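Long-range contacts in protein Pcdhgb2 (Mus musculus, PDB 5SZR), which is potentially a calcium-dependent cell-adhesion protein and may help establish and maintain specific neuronal connections in the brain: residues 102-107 against 136-141; 119-124 against 205-210. All blocks are in the same frame, centred on the assembly; numbering follows the deposited sequence.

Interaction 1 of 2, residues 102-107 against 136-141; sequences DENDCV and DRDSGE. With CA (calcium ion), chain L; CA (calcium ion), chain K; CA (calcium ion), chain J.
D138 faces D102, N104 and C106 and divides its carboxylate between two calcium ions: OD1 binds the ion of chain K at 2.5 Å, and OD2 the ion of chain L at 2.6 Å. This is the calcium junction between successive cadherin domains, where a linker of the DXNDN type (D102 to C106, cysteine in the last place) meets the DXD motif D136-R137-D138 of the following domain. D102 OD1, E103 O and D105 OD1 join D138 OD1 on the chain K ion, whose shell E16 and E73 complete. N104 OD1, C106 O and both oxygens of D136 bind the chain L ion with D138 OD2, and N142 and D189 fill the remaining places. Carboxylates suit places where one residue must bridge two cations, as D105 also does: with CG between backbone N and carbonyl carbon (chi1 59°), OD1 reaches the chain K ion and OD2, at 2.4 Å, that of chain J. E103 and C106 contribute backbone carbonyl oxygens, a role that many residue types could fill. N104 OD1 and D138 OD2 stand 2.9 Å apart, their amide and carboxylate planes 82° to each other; the shared cation probably offsets the repulsion of these two acceptors. Farther out, C106 N donates to D138 OD2 at 3.0 Å, on its syn side and 22° out of the carboxylate plane. D136 OD1 receives D138 N on its anti lone pair, closing an Asx turn, while S139 N makes a weak 3.4 Å bond to D102 OD2. Beside the carboxylate, C106 SG packs on R137 CB at 3.6 Å.

Interaction 2 of 2, residues 119-124 against 205-210; sequences LPEDSP and ISDVND. With CA (calcium ion), chain N; CA (calcium ion), chain M; CA (calcium ion), chain O.
I205 lies beside L119, both side chains pointing the same way, with I205 CD1 4.0 Å from L119 CD2. Its other branch, CG2, meets E121 CB at 3.5 Å, a place suited to a beta-branched apolar residue. An alanine here would probably open a gap beside L119 CD2 and E121 CB where the outermost strand joins the sheet. S206 grips both sides of P120: S206 N donates to L119 O at 3.1 Å, and S206 O accepts E121 N at 3.3 Å. The pairing thus asks no N-H of P120, and a proline fits. Past the strand, D207 OD1 binds the chain N calcium ion at 2.3 Å; its carboxylate is also held by N247 of the next domain. Here the sheet of one cadherin domain runs out into the calcium-binding linker to the next. V208 gives the same ion its carbonyl oxygen, while V208 N donates to the anti lone pair of E121 OE1 at 2.6 Å. E121 gets there with CG between its N and carbonyl carbon (chi1 69°), the chain extended beyond. V208 CG2 lies against D122 OD2. N209 turns OD1 to the chain O ion at 2.4 Å, alongside D243 and D299. D210 meets E121 tip to tip, their carboxylate planes 72° apart, and each bridges two ions: OE1 and OD1 bind that of chain N, OE2 and OD2 that of chain M, with two waters.

Overall arrangement
Interactions 1 and 2 lie at the two ends of one cadherin domain, the second of the four in this chain. Their centres are 42 Å apart and their nearest atoms about 27 Å, so they do not touch; the sandwich of sheets between them separates the two calcium clusters. Along the chain their segments alternate. The joints are built alike but are seen in different halves: 102-107 against 136-141 pairs a linker with the domain that follows it, whereas 119-124 against 205-210 pairs a linker with the domain that precedes it. Thus E121 takes the place that E16 holds at the first joint, and D243 the place of D138. Filled calcium sites at both joints are consistent with the extended chain of domains.

Interaction 1 of 2, residues 102-107 against 136-141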
ATOM      1  N   ASP A 102      47.157 -31.977   6.194  1.00 74.37           N
ATOM      2  CA  ASP A 102      45.892 -31.288   6.395  1.00 76.18           C
ATOM      3  C   ASP A 102      44.847 -31.793   5.409  1.00 78.44           C
ATOM      4  O   ASP A 102      45.088 -31.827   4.198  1.00 80.45           O
ATOM      5  CB  ASP A 102      46.082 -29.780   6.232  1.00 77.89           C
ATOM      6  CG  ASP A 102      44.764 -29.034   6.121  1.00 81.35           C
ATOM      7  OD1 ASP A 102      43.840 -29.333   6.906  1.00 75.33           O
ATOM      8  OD2 ASP A 102      44.656 -28.156   5.239  1.00 77.66           O
ATOM      9  N   GLU A 103      43.688 -32.183   5.932  1.00 77.84           N
ATOM     10  CA  GLU A 103      42.517 -32.504   5.132  1.00 78.32           C
ATOM     11  C   GLU A 103      41.451 -31.438   5.343  1.00 82.64           C
ATOM     12  O   GLU A 103      41.431 -30.738   6.360  1.00 82.30           O
ATOM     13  CB  GLU A 103      41.946 -33.880   5.493  1.00 78.73           C
ATOM     14  CG  GLU A 103      42.930 -35.037   5.350  1.00 77.97           C
ATOM     15  CD  GLU A 103      43.272 -35.342   3.903  1.00 78.27           C
ATOM     16  OE1 GLU A 103      44.461 -35.607   3.612  1.00 70.94           O
ATOM     17  OE2 GLU A 103      42.349 -35.312   3.059  1.00 83.66           O
ATOM     18  N   ASN A 104      40.558 -31.327   4.365  1.00 82.51           N
ATOM     19  CA  ASN A 104      39.459 -30.367   4.409  1.00 81.30           C
ATOM     20  C   ASN A 104      38.346 -30.960   5.262  1.00 80.04           C
ATOM     21  O   ASN A 104      37.430 -31.613   4.761  1.00 83.40           O
ATOM     22  CB  ASN A 104      38.982 -30.044   3.000  1.00 84.05           C
ATOM     23  CG  ASN A 104      38.003 -28.891   2.963  1.00 84.84           C
ATOM     24  OD1 ASN A 104      37.806 -28.191   3.955  1.00 84.35           O
ATOM     25  ND2 ASN A 104      37.387 -28.682   1.806  1.00 86.78           N
ATOM     26  N   ASP A 105      38.425 -30.737   6.576  1.00 75.65           N
ATOM     27  CA  ASP A 105      37.408 -31.235   7.493  1.00 76.04           C
ATOM     28  C   ASP A 105      36.819 -30.144   8.383  1.00 74.00           C
ATOM     29  O   ASP A 105      36.114 -30.465   9.344  1.00 73.35           O
ATOM     30  CB  ASP A 105      37.962 -32.379   8.354  1.00 76.67           C
ATOM     31  CG  ASP A 105      39.164 -31.967   9.188  1.00 77.65           C
ATOM     32  OD1 ASP A 105      39.774 -30.920   8.896  1.00 73.77           O
ATOM     33  OD2 ASP A 105      39.506 -32.704  10.135  1.00 75.59           O
ATOM     34  N   CYS A 106      37.077 -28.870   8.086  1.00 71.64           N
ATOM     35  CA  CYS A 106      36.524 -27.754   8.845  1.00 70.92           C
ATOM     36  C   CYS A 106      35.675 -26.899   7.915  1.00 72.60           C
ATOM     37  O   CYS A 106      36.170 -26.403   6.896  1.00 72.11           O
ATOM     38  CB  CYS A 106      37.629 -26.915   9.491  1.00 70.49           C
ATOM     39  SG  CYS A 106      38.462 -27.732  10.879  1.00 73.58           S
ATOM     40  N   VAL A 107      34.408 -26.724   8.274  1.00 73.73           N
ATOM     41  CA  VAL A 107      33.458 -25.968   7.449  1.00 75.28           C
ATOM     42  C   VAL A 107      33.776 -24.480   7.549  1.00 71.89           C
ATOM     43  O   VAL A 107      34.216 -24.018   8.619  1.00 64.96           O
ATOM     44  CB  VAL A 107      32.023 -26.263   7.902  1.00 78.42           C
ATOM     45  CG1 VAL A 107      31.006 -25.426   7.138  1.00 68.78           C
ATOM     46  CG2 VAL A 107      31.719 -27.749   7.741  1.00 80.98           C
ATOM     47  N   ASP A 136      37.963 -20.017   8.626  1.00 68.27           N
ATOM     48  CA  ASP A 136      38.078 -21.418   8.226  1.00 67.11           C
ATOM     49  C   ASP A 136      39.298 -22.004   8.916  1.00 66.71           C
ATOM     50  O   ASP A 136      40.421 -21.549   8.677  1.00 64.34           O
ATOM     51  CB  ASP A 136      38.187 -21.559   6.709  1.00 68.13           C
ATOM     52  CG  ASP A 136      37.957 -22.988   6.232  1.00 70.72           C
ATOM     53  OD1 ASP A 136      38.652 -23.912   6.716  1.00 69.38           O
ATOM     54  OD2 ASP A 136      37.070 -23.188   5.373  1.00 72.04           O
ATOM     55  N   ARG A 137      39.079 -23.011   9.762  1.00 65.63           N
ATOM     56  CA  ARG A 137      40.136 -23.528  10.617  1.00 67.48           C
ATOM     57  C   ARG A 137      41.185 -24.327   9.854  1.00 70.59           C
ATOM     58  O   ARG A 137      42.248 -24.606  10.417  1.00 72.91           O
ATOM     59  CB  ARG A 137      39.527 -24.387  11.727  1.00 69.39           C
ATOM     60  CG  ARG A 137      38.516 -23.646  12.604  1.00 70.65           C
ATOM     61  CD  ARG A 137      38.136 -24.490  13.804  1.00 75.18           C
ATOM     62  NE  ARG A 137      39.332 -25.029  14.452  1.00 80.55           N
ATOM     63  CZ  ARG A 137      39.329 -26.024  15.334  1.00 83.82           C
ATOM     64  NH1 ARG A 137      40.473 -26.445  15.861  1.00 84.72           N
ATOM     65  NH2 ARG A 137      38.189 -26.602  15.688  1.00 85.53           N
ATOM     66  N   ASP A 138      40.921 -24.693   8.600  1.00 71.09           N
ATOM     67  CA  ASP A 138      41.872 -25.437   7.791  1.00 72.22           C
ATOM     68  C   ASP A 138      42.969 -24.515   7.260  1.00 74.87           C
ATOM     69  O   ASP A 138      42.894 -23.286   7.363  1.00 68.44           O
ATOM     70  CB  ASP A 138      41.164 -26.134   6.628  1.00 72.57           C
ATOM     71  CG  ASP A 138      40.251 -27.252   7.088  1.00 74.25           C
ATOM     72  OD1 ASP A 138      40.562 -27.881   8.119  1.00 74.25           O
ATOM     73  OD2 ASP A 138      39.220 -27.501   6.422  1.00 75.84           O
ATOM     74  N   SER A 139      44.000 -25.133   6.685  1.00 75.51           N
ATOM     75  CA  SER A 139      45.134 -24.435   6.101  1.00 78.29           C
ATOM     76  C   SER A 139      45.051 -24.452   4.580  1.00 79.68           C
ATOM     77  O   SER A 139      44.325 -25.250   3.981  1.00 77.91           O
ATOM     78  CB  SER A 139      46.462 -25.070   6.540  1.00 81.87           C
ATOM     79  OG  SER A 139      46.642 -24.988   7.943  1.00 82.48           O
ATOM     80  N   GLY A 140      45.822 -23.556   3.964  1.00 83.10           N
ATOM     81  CA  GLY A 140      45.969 -23.547   2.518  1.00 84.59           C
ATOM     82  C   GLY A 140      44.647 -23.376   1.798  1.00 81.52           C
ATOM     83  O   GLY A 140      43.787 -22.582   2.196  1.00 77.96           O
ATOM     84  N   GLU A 141      44.478 -24.145   0.719  1.00 84.45           N
ATOM     85  CA  GLU A 141      43.271 -24.040  -0.092  1.00 86.07           C
ATOM     86  C   GLU A 141      42.038 -24.479   0.686  1.00 83.69           C
ATOM     87  O   GLU A 141      40.942 -23.936   0.485  1.00 81.39           O
ATOM     88  CB  GLU A 141      43.424 -24.862  -1.371  1.00 90.18           C
ATOM     89  CG  GLU A 141      44.457 -24.306  -2.330  1.00 96.05           C
ATOM     90  CD  GLU A 141      44.526 -25.080  -3.632  1.00105.03           C
ATOM     91  OE1 GLU A 141      43.708 -26.008  -3.818  1.00107.42           O
ATOM     92  OE2 GLU A 141      45.399 -24.761  -4.468  1.00109.56           O
TER
HETATM   93 CA    CA L 709      37.723 -25.932   5.056  1.00 63.32          CA
HETATM   94 CA    CA K 708      41.927 -29.892   8.627  1.00 62.89          CA
HETATM   95 CA    CA J 707      40.897 -31.676  11.729  1.00 61.99          CA
HETATM   96  O   HOH W   1      38.924 -30.333  13.080  1.00 51.15           O
HETATM   97  O   HOH W   2      40.029 -33.625  12.644  1.00 45.10           O

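Interaction 2 of 2, residues 119-124 against 205-210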
ATOM      1  N   LEU A 119      16.132  -0.988   7.430  1.00 52.51           N
ATOM      2  CA  LEU A 119      16.841  -0.345   6.335  1.00 52.46           C
ATOM      3  C   LEU A 119      15.911   0.639   5.642  1.00 51.59           C
ATOM      4  O   LEU A 119      14.933   0.208   5.010  1.00 52.98           O
ATOM      5  CB  LEU A 119      17.340  -1.398   5.346  1.00 50.25           C
ATOM      6  CG  LEU A 119      18.180  -0.941   4.155  1.00 50.90           C
ATOM      7  CD1 LEU A 119      19.461  -0.294   4.633  1.00 51.46           C
ATOM      8  CD2 LEU A 119      18.485  -2.112   3.239  1.00 51.53           C
ATOM      9  N   PRO A 120      16.155   1.950   5.737  1.00 51.06           N
ATOM     10  CA  PRO A 120      15.263   2.926   5.092  1.00 51.63           C
ATOM     11  C   PRO A 120      15.124   2.686   3.595  1.00 54.48           C
ATOM     12  O   PRO A 120      16.102   2.427   2.892  1.00 60.94           O
ATOM     13  CB  PRO A 120      15.947   4.266   5.376  1.00 50.82           C
ATOM     14  CG  PRO A 120      16.704   4.035   6.636  1.00 50.72           C
ATOM     15  CD  PRO A 120      17.148   2.600   6.610  1.00 50.37           C
ATOM     16  N   GLU A 121      13.885   2.794   3.109  1.00 52.52           N
ATOM     17  CA  GLU A 121      13.600   2.536   1.703  1.00 51.77           C
ATOM     18  C   GLU A 121      14.222   3.570   0.774  1.00 49.00           C
ATOM     19  O   GLU A 121      14.321   3.321  -0.431  1.00 48.74           O
ATOM     20  CB  GLU A 121      12.088   2.495   1.477  1.00 53.95           C
ATOM     21  CG  GLU A 121      11.398   3.835   1.627  1.00 51.84           C
ATOM     22  CD  GLU A 121       9.916   3.746   1.333  1.00 52.92           C
ATOM     23  OE1 GLU A 121       9.124   4.365   2.074  1.00 54.42           O
ATOM     24  OE2 GLU A 121       9.544   3.046   0.369  1.00 52.30           O
ATOM     25  N   ASP A 122      14.628   4.727   1.292  1.00 50.08           N
ATOM     26  CA  ASP A 122      15.263   5.749   0.475  1.00 53.25           C
ATOM     27  C   ASP A 122      16.785   5.714   0.590  1.00 51.65           C
ATOM     28  O   ASP A 122      17.453   6.677   0.200  1.00 50.08           O
ATOM     29  CB  ASP A 122      14.718   7.136   0.836  1.00 55.53           C
ATOM     30  CG  ASP A 122      15.052   7.552   2.259  1.00 62.35           C
ATOM     31  OD1 ASP A 122      15.026   8.768   2.541  1.00 67.83           O
ATOM     32  OD2 ASP A 122      15.341   6.672   3.095  1.00 63.00           O
ATOM     33  N   SER A 123      17.336   4.620   1.108  1.00 55.28           N
ATOM     34  CA  SER A 123      18.778   4.465   1.212  1.00 50.98           C
ATOM     35  C   SER A 123      19.430   4.655  -0.156  1.00 49.20           C
ATOM     36  O   SER A 123      18.966   4.071  -1.143  1.00 49.05           O
ATOM     37  CB  SER A 123      19.132   3.086   1.771  1.00 50.10           C
ATOM     38  OG  SER A 123      18.892   3.023   3.166  1.00 50.69           O
ATOM     39  N   PRO A 124      20.486   5.456  -0.254  1.00 50.16           N
ATOM     40  CA  PRO A 124      21.167   5.625  -1.541  1.00 53.12           C
ATOM     41  C   PRO A 124      21.786   4.318  -2.020  1.00 54.62           C
ATOM     42  O   PRO A 124      22.011   3.378  -1.252  1.00 50.52           O
ATOM     43  CB  PRO A 124      22.255   6.666  -1.243  1.00 53.36           C
ATOM     44  CG  PRO A 124      21.961   7.200   0.119  1.00 52.76           C
ATOM     45  CD  PRO A 124      21.169   6.166   0.840  1.00 51.13           C
ATOM     46  N   ILE A 205      12.504  -3.246   5.702  1.00 56.01           N
ATOM     47  CA  ILE A 205      12.542  -1.965   5.006  1.00 55.73           C
ATOM     48  C   ILE A 205      11.583  -1.014   5.710  1.00 55.49           C
ATOM     49  O   ILE A 205      10.376  -1.274   5.769  1.00 57.89           O
ATOM     50  CB  ILE A 205      12.170  -2.120   3.524  1.00 56.59           C
ATOM     51  CG1 ILE A 205      13.062  -3.166   2.845  1.00 56.44           C
ATOM     52  CG2 ILE A 205      12.272  -0.781   2.814  1.00 52.04           C
ATOM     53  CD1 ILE A 205      14.521  -2.774   2.761  1.00 54.50           C
ATOM     54  N   SER A 206      12.116   0.080   6.252  1.00 53.79           N
ATOM     55  CA  SER A 206      11.300   1.046   6.975  1.00 56.43           C
ATOM     56  C   SER A 206      10.709   2.084   6.018  1.00 54.56           C
ATOM     57  O   SER A 206      11.217   2.316   4.917  1.00 54.95           O
ATOM     58  CB  SER A 206      12.118   1.734   8.072  1.00 56.77           C
ATOM     59  OG  SER A 206      13.242   2.397   7.528  1.00 58.87           O
ATOM     60  N   ASP A 207       9.625   2.713   6.459  1.00 53.87           N
ATOM     61  CA  ASP A 207       8.823   3.565   5.589  1.00 54.95           C
ATOM     62  C   ASP A 207       9.337   4.998   5.558  1.00 53.65           C
ATOM     63  O   ASP A 207       9.836   5.523   6.558  1.00 51.20           O
ATOM     64  CB  ASP A 207       7.357   3.559   6.030  1.00 54.54           C
ATOM     65  CG  ASP A 207       6.462   4.377   5.105  1.00 57.76           C
ATOM     66  OD1 ASP A 207       6.365   4.027   3.908  1.00 56.32           O
ATOM     67  OD2 ASP A 207       5.846   5.359   5.575  1.00 54.67           O
ATOM     68  N   VAL A 208       9.208   5.619   4.391  1.00 54.01           N
ATOM     69  CA  VAL A 208       9.441   7.039   4.170  1.00 53.07           C
ATOM     70  C   VAL A 208       8.172   7.610   3.544  1.00 55.47           C
ATOM     71  O   VAL A 208       7.436   6.901   2.850  1.00 53.05           O
ATOM     72  CB  VAL A 208      10.682   7.269   3.273  1.00 53.13           C
ATOM     73  CG1 VAL A 208      10.805   8.717   2.834  1.00 54.85           C
ATOM     74  CG2 VAL A 208      11.944   6.837   4.005  1.00 52.13           C
ATOM     75  N   ASN A 209       7.890   8.883   3.822  1.00 53.64           N
ATOM     76  CA  ASN A 209       6.709   9.533   3.254  1.00 52.72           C
ATOM     77  C   ASN A 209       7.018   9.930   1.814  1.00 51.61           C
ATOM     78  O   ASN A 209       7.342  11.079   1.503  1.00 54.19           O
ATOM     79  CB  ASN A 209       6.290  10.739   4.085  1.00 53.64           C
ATOM     80  CG  ASN A 209       4.959  11.318   3.634  1.00 53.88           C
ATOM     81  OD1 ASN A 209       4.132  10.615   3.055  1.00 52.13           O
ATOM     82  ND2 ASN A 209       4.747  12.604   3.897  1.00 54.99           N
ATOM     83  N   ASP A 210       6.903   8.954   0.911  1.00 48.29           N
ATOM     84  CA  ASP A 210       7.148   9.199  -0.506  1.00 49.04           C
ATOM     85  C   ASP A 210       5.907   8.966  -1.363  1.00 50.36           C
ATOM     86  O   ASP A 210       6.021   8.833  -2.583  1.00 52.72           O
ATOM     87  CB  ASP A 210       8.314   8.341  -1.005  1.00 50.30           C
ATOM     88  CG  ASP A 210       8.137   6.859  -0.691  1.00 50.06           C
ATOM     89  OD1 ASP A 210       7.323   6.522   0.197  1.00 48.78           O
ATOM     90  OD2 ASP A 210       8.822   6.032  -1.334  1.00 50.48           O
TER
HETATM   91 CA    CA N 711       6.553   4.956   1.778  1.00 56.34          CA
HETATM   92 CA    CA M 710       8.270   3.790  -1.570  1.00 54.11          CA
HETATM   93 CA    CA O 712       2.041   9.625   2.399  1.00 47.03          CA
HETATM   94  O   HOH W   3       6.620   4.474  -3.333  1.00 47.48           O
HETATM   95  O   HOH W   4      10.031   3.833  -3.191  1.00 51.19           O